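Local coordinates for 11S globulin subunit beta (Cucurbita maxima, PDB 2E9Q), which serves as a seed storage protein of pumpkin, an 11S globulin laid down as a nutrient reservoir, at residues L322-A333 with A389-K400. Residues are numbered along the deposited sequence; the frame is centred on the assembly and turned at random.
Sequences LSAERGVLYSNA and ASDRGFEWIAFK
The indole of Trp-396 lies flat over Gly-327, its partner in the antiparallel pairing of strands 323-329 and 393-400 of a cupin beta-barrel, an example of an aromatic side chain packing over a glycine of the neighbouring strand. Here, in the C-terminal cupin domain of the 11S globulin, Gly-327 CA stands 3.5 Å from the centroid of the six-membered ring of Trp-396, a CH-pi contact 12° off the ring normal. The ring reaches across because Trp-396 CG sits between its own backbone N and carbonyl carbon (chi1 75°), while a CB on Gly-327 would collide with CZ2. At the ring edge, Leu-329 CG meets Trp-396 CZ3 at 4.0 Å, and a water accepts from NE1 and donates to Glu-325 OE2. With an alanine in place of Trp-396, Gly-327 would probably lose its aromatic cover and that water its indole donor.

On the same face, the extended Glu-325 slants across the bent Lys-400, Glu-325 OE2 pairing with Lys-400 NZ in a salt bridge of 3.3 Å whose hydrogen bond is weak; Glu-325 OE1 forms a salt bridge with Arg-447, a magnesium-binding residue, and Ser-345 holds the lysine nitrogen. The reverse face carries Arg-326, bent at chi2 so that NH2 returns to Trp-396 O in a weak bond, its stronger partner being Thr-350.

Beyond the strands, within the type II turn from Tyr-330 to Ala-333, Asn-332 ND2 donates to Asp-391 OD2 at 3.0 Å, the acceptor lying in the amide plane and the carboxylate turned 87° to it.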
loop_
_atom_site.group_PDB
_atom_site.type_symbol
_atom_site.label_atom_id
_atom_site.label_comp_id
_atom_site.label_asym_id
_atom_site.label_seq_id
_atom_site.Cartn_x
_atom_site.Cartn_y
_atom_site.Cartn_z
ATOM N N LEU A 322 7.100 11.648 2.369
ATOM C CA LEU A 322 8.548 11.740 2.422
ATOM C C LEU A 322 8.881 12.848 3.415
ATOM O O LEU A 322 8.025 13.674 3.736
ATOM C CB LEU A 322 9.117 12.112 1.044
ATOM C CG LEU A 322 8.804 11.237 -0.174
ATOM C CD1 LEU A 322 9.409 11.892 -1.405
ATOM C CD2 LEU A 322 9.364 9.832 0.000
ATOM N N SER A 323 10.116 12.852 3.907
ATOM C CA SER A 323 10.582 13.877 4.830
ATOM C C SER A 323 12.109 13.912 4.777
ATOM O O SER A 323 12.719 13.094 4.084
ATOM C CB SER A 323 10.056 13.632 6.259
ATOM O OG SER A 323 10.352 12.344 6.763
ATOM N N ALA A 324 12.719 14.878 5.465
ATOM C CA ALA A 324 14.169 15.022 5.454
ATOM C C ALA A 324 14.729 15.619 6.730
ATOM O O ALA A 324 14.027 16.314 7.477
ATOM C CB ALA A 324 14.597 15.876 4.271
ATOM N N GLU A 325 16.008 15.347 6.956
ATOM C CA GLU A 325 16.744 15.840 8.112
ATOM C C GLU A 325 18.063 16.371 7.557
ATOM O O GLU A 325 18.712 15.703 6.740
ATOM C CB GLU A 325 17.037 14.710 9.107
ATOM C CG GLU A 325 15.841 14.200 9.915
ATOM C CD GLU A 325 16.235 13.120 10.918
ATOM O OE1 GLU A 325 15.468 12.851 11.868
ATOM O OE2 GLU A 325 17.321 12.529 10.752
ATOM N N ARG A 326 18.449 17.571 7.985
ATOM C CA ARG A 326 19.692 18.181 7.542
ATOM C C ARG A 326 20.570 18.245 8.779
ATOM O O ARG A 326 20.256 18.953 9.735
ATOM C CB ARG A 326 19.428 19.588 6.990
ATOM C CG ARG A 326 20.554 20.175 6.128
ATOM C CD ARG A 326 21.701 20.741 6.963
ATOM N NE ARG A 326 22.633 21.507 6.135
ATOM C CZ ARG A 326 23.583 20.970 5.371
ATOM N NH1 ARG A 326 24.375 21.752 4.642
ATOM N NH2 ARG A 326 23.760 19.652 5.355
ATOM N N GLY A 327 21.668 17.499 8.757
ATOM C CA GLY A 327 22.550 17.458 9.906
ATOM C C GLY A 327 23.856 18.200 9.764
ATOM O O GLY A 327 24.369 18.416 8.667
ATOM N N VAL A 328 24.399 18.597 10.903
ATOM C CA VAL A 328 25.663 19.306 10.925
ATOM C C VAL A 328 26.433 18.829 12.138
ATOM O O VAL A 328 25.973 18.970 13.268
ATOM C CB VAL A 328 25.455 20.838 11.016
ATOM C CG1 VAL A 328 26.788 21.528 11.290
ATOM C CG2 VAL A 328 24.859 21.360 9.729
ATOM N N LEU A 329 27.590 18.230 11.897
ATOM C CA LEU A 329 28.424 17.754 12.987
ATOM C C LEU A 329 29.710 18.558 13.025
ATOM O O LEU A 329 30.324 18.802 11.987
ATOM C CB LEU A 329 28.770 16.268 12.814
ATOM C CG LEU A 329 27.814 15.226 13.392
ATOM C CD1 LEU A 329 28.381 13.809 13.174
ATOM C CD2 LEU A 329 27.620 15.498 14.881
ATOM N N TYR A 330 30.098 18.974 14.227
ATOM C CA TYR A 330 31.333 19.727 14.429
ATOM C C TYR A 330 32.465 18.710 14.420
ATOM O O TYR A 330 32.232 17.514 14.624
ATOM C CB TYR A 330 31.317 20.442 15.789
ATOM C CG TYR A 330 30.319 21.571 15.892
ATOM C CD1 TYR A 330 29.836 21.987 17.131
ATOM C CD2 TYR A 330 29.847 22.217 14.747
ATOM C CE1 TYR A 330 28.900 23.018 17.228
ATOM C CE2 TYR A 330 28.916 23.244 14.830
ATOM C CZ TYR A 330 28.446 23.641 16.071
ATOM O OH TYR A 330 27.525 24.658 16.146
ATOM N N SER A 331 33.685 19.190 14.201
ATOM C CA SER A 331 34.854 18.321 14.164
ATOM C C SER A 331 34.843 17.284 15.278
ATOM O O SER A 331 34.656 17.616 16.455
ATOM C CB SER A 331 36.134 19.154 14.261
ATOM O OG SER A 331 36.173 20.137 13.242
ATOM N N ASN A 332 35.023 16.024 14.889
ATOM C CA ASN A 332 35.072 14.918 15.835
ATOM C C ASN A 332 33.772 14.658 16.587
ATOM O O ASN A 332 33.729 13.832 17.510
ATOM C CB ASN A 332 36.224 15.173 16.803
ATOM C CG ASN A 332 37.482 15.605 16.074
ATOM O OD1 ASN A 332 38.152 16.562 16.462
ATOM N ND2 ASN A 332 37.801 14.901 14.994
ATOM N N ALA A 333 32.710 15.358 16.191
ATOM C CA ALA A 333 31.404 15.174 16.821
ATOM C C ALA A 333 30.826 13.831 16.354
ATOM O O ALA A 333 31.131 13.369 15.256
ATOM C CB ALA A 333 30.471 16.318 16.446
ATOM N N ALA A 389 32.031 12.468 12.906
ATOM C CA ALA A 389 32.617 13.459 12.015
ATOM C C ALA A 389 34.139 13.448 12.111
ATOM O O ALA A 389 34.711 13.145 13.159
ATOM C CB ALA A 389 32.082 14.845 12.359
ATOM N N SER A 390 34.787 13.763 11.002
ATOM C CA SER A 390 36.238 13.807 10.965
ATOM C C SER A 390 36.671 15.170 11.497
ATOM O O SER A 390 35.918 15.839 12.218
ATOM C CB SER A 390 36.732 13.643 9.531
ATOM O OG SER A 390 36.280 14.723 8.730
ATOM N N ASP A 391 37.881 15.579 11.126
ATOM C CA ASP A 391 38.423 16.865 11.555
ATOM C C ASP A 391 37.751 18.020 10.846
ATOM O O ASP A 391 37.529 19.069 11.434
ATOM C CB ASP A 391 39.921 16.920 11.277
ATOM C CG ASP A 391 40.687 15.934 12.107
ATOM O OD1 ASP A 391 41.891 15.736 11.843
ATOM O OD2 ASP A 391 40.072 15.361 13.030
ATOM N N ARG A 392 37.436 17.824 9.573
ATOM C CA ARG A 392 36.795 18.861 8.787
ATOM C C ARG A 392 35.301 18.916 9.097
ATOM O O ARG A 392 34.554 19.634 8.443
ATOM C CB ARG A 392 36.991 18.572 7.299
ATOM C CG ARG A 392 38.284 17.830 6.971
ATOM C CD ARG A 392 38.538 17.726 5.466
ATOM N NE ARG A 392 37.407 17.169 4.720
ATOM C CZ ARG A 392 37.477 16.767 3.450
ATOM N NH1 ARG A 392 38.627 16.857 2.786
ATOM N NH2 ARG A 392 36.401 16.283 2.837
ATOM N N GLY A 393 34.869 18.163 10.099
ATOM C CA GLY A 393 33.457 18.129 10.421
ATOM C C GLY A 393 32.720 17.352 9.335
ATOM O O GLY A 393 33.317 16.995 8.320
ATOM N N PHE A 394 31.430 17.098 9.543
ATOM C CA PHE A 394 30.615 16.355 8.579
ATOM C C PHE A 394 29.225 16.977 8.524
ATOM O O PHE A 394 28.624 17.269 9.559
ATOM C CB PHE A 394 30.530 14.888 8.996
ATOM C CG PHE A 394 29.778 14.019 8.033
ATOM C CD1 PHE A 394 28.599 13.389 8.422
ATOM C CD2 PHE A 394 30.275 13.777 6.764
ATOM C CE1 PHE A 394 27.931 12.525 7.555
ATOM C CE2 PHE A 394 29.616 12.914 5.888
ATOM C CZ PHE A 394 28.444 12.286 6.284
ATOM N N GLU A 395 28.722 17.151 7.307
ATOM C CA GLU A 395 27.439 17.791 7.060
ATOM C C GLU A 395 26.635 17.048 5.990
ATOM O O GLU A 395 27.192 16.609 4.978
ATOM C CB GLU A 395 27.647 19.257 6.665
ATOM C CG GLU A 395 27.892 20.147 7.873
ATOM C CD GLU A 395 28.492 21.493 7.520
ATOM O OE1 GLU A 395 27.972 22.172 6.612
ATOM O OE2 GLU A 395 29.487 21.875 8.167
ATOM N N TRP A 396 25.325 16.920 6.197
ATOM C CA TRP A 396 24.509 16.173 5.244
ATOM C C TRP A 396 23.016 16.474 5.221
ATOM O O TRP A 396 22.479 17.182 6.076
ATOM C CB TRP A 396 24.651 14.683 5.547
ATOM C CG TRP A 396 23.880 14.284 6.761
ATOM C CD1 TRP A 396 22.604 13.801 6.798
ATOM C CD2 TRP A 396 24.293 14.429 8.127
ATOM N NE1 TRP A 396 22.193 13.640 8.097
ATOM C CE2 TRP A 396 23.210 14.017 8.935
ATOM C CE3 TRP A 396 25.470 14.873 8.744
ATOM C CZ2 TRP A 396 23.266 14.030 10.330
ATOM C CZ3 TRP A 396 25.532 14.892 10.135
ATOM C CH2 TRP A 396 24.431 14.472 10.913
ATOM N N ILE A 397 22.363 15.882 4.228
ATOM C CA ILE A 397 20.923 15.952 4.072
ATOM C C ILE A 397 20.482 14.491 3.929
ATOM O O ILE A 397 20.949 13.766 3.035
ATOM C CB ILE A 397 20.499 16.757 2.820
ATOM C CG1 ILE A 397 18.981 16.811 2.750
ATOM C CG2 ILE A 397 21.052 16.143 1.562
ATOM C CD1 ILE A 397 18.352 17.478 3.947
ATOM N N ALA A 398 19.606 14.062 4.828
ATOM C CA ALA A 398 19.107 12.696 4.834
ATOM C C ALA A 398 17.626 12.609 4.471
ATOM O O ALA A 398 16.774 13.056 5.233
ATOM C CB ALA A 398 19.331 12.083 6.201
ATOM N N PHE A 399 17.325 12.019 3.321
ATOM C CA PHE A 399 15.942 11.873 2.883
ATOM C C PHE A 399 15.302 10.636 3.512
ATOM O O PHE A 399 15.932 9.576 3.598
ATOM C CB PHE A 399 15.871 11.773 1.357
ATOM C CG PHE A 399 16.552 12.901 0.653
ATOM C CD1 PHE A 399 17.892 12.803 0.288
ATOM C CD2 PHE A 399 15.857 14.079 0.370
ATOM C CE1 PHE A 399 18.542 13.865 -0.357
ATOM C CE2 PHE A 399 16.489 15.149 -0.271
ATOM C CZ PHE A 399 17.836 15.042 -0.637
ATOM N N LYS A 400 14.052 10.793 3.945
ATOM C CA LYS A 400 13.290 9.731 4.586
ATOM C C LYS A 400 12.149 9.272 3.689
ATOM O O LYS A 400 11.507 10.084 3.027
ATOM C CB LYS A 400 12.709 10.236 5.911
ATOM C CG LYS A 400 13.715 10.938 6.812
ATOM C CD LYS A 400 14.823 10.014 7.301
ATOM C CE LYS A 400 15.799 10.793 8.165
ATOM N NZ LYS A 400 16.869 9.955 8.752
HETATM O O HOH W 1 20.001 12.258 9.890
#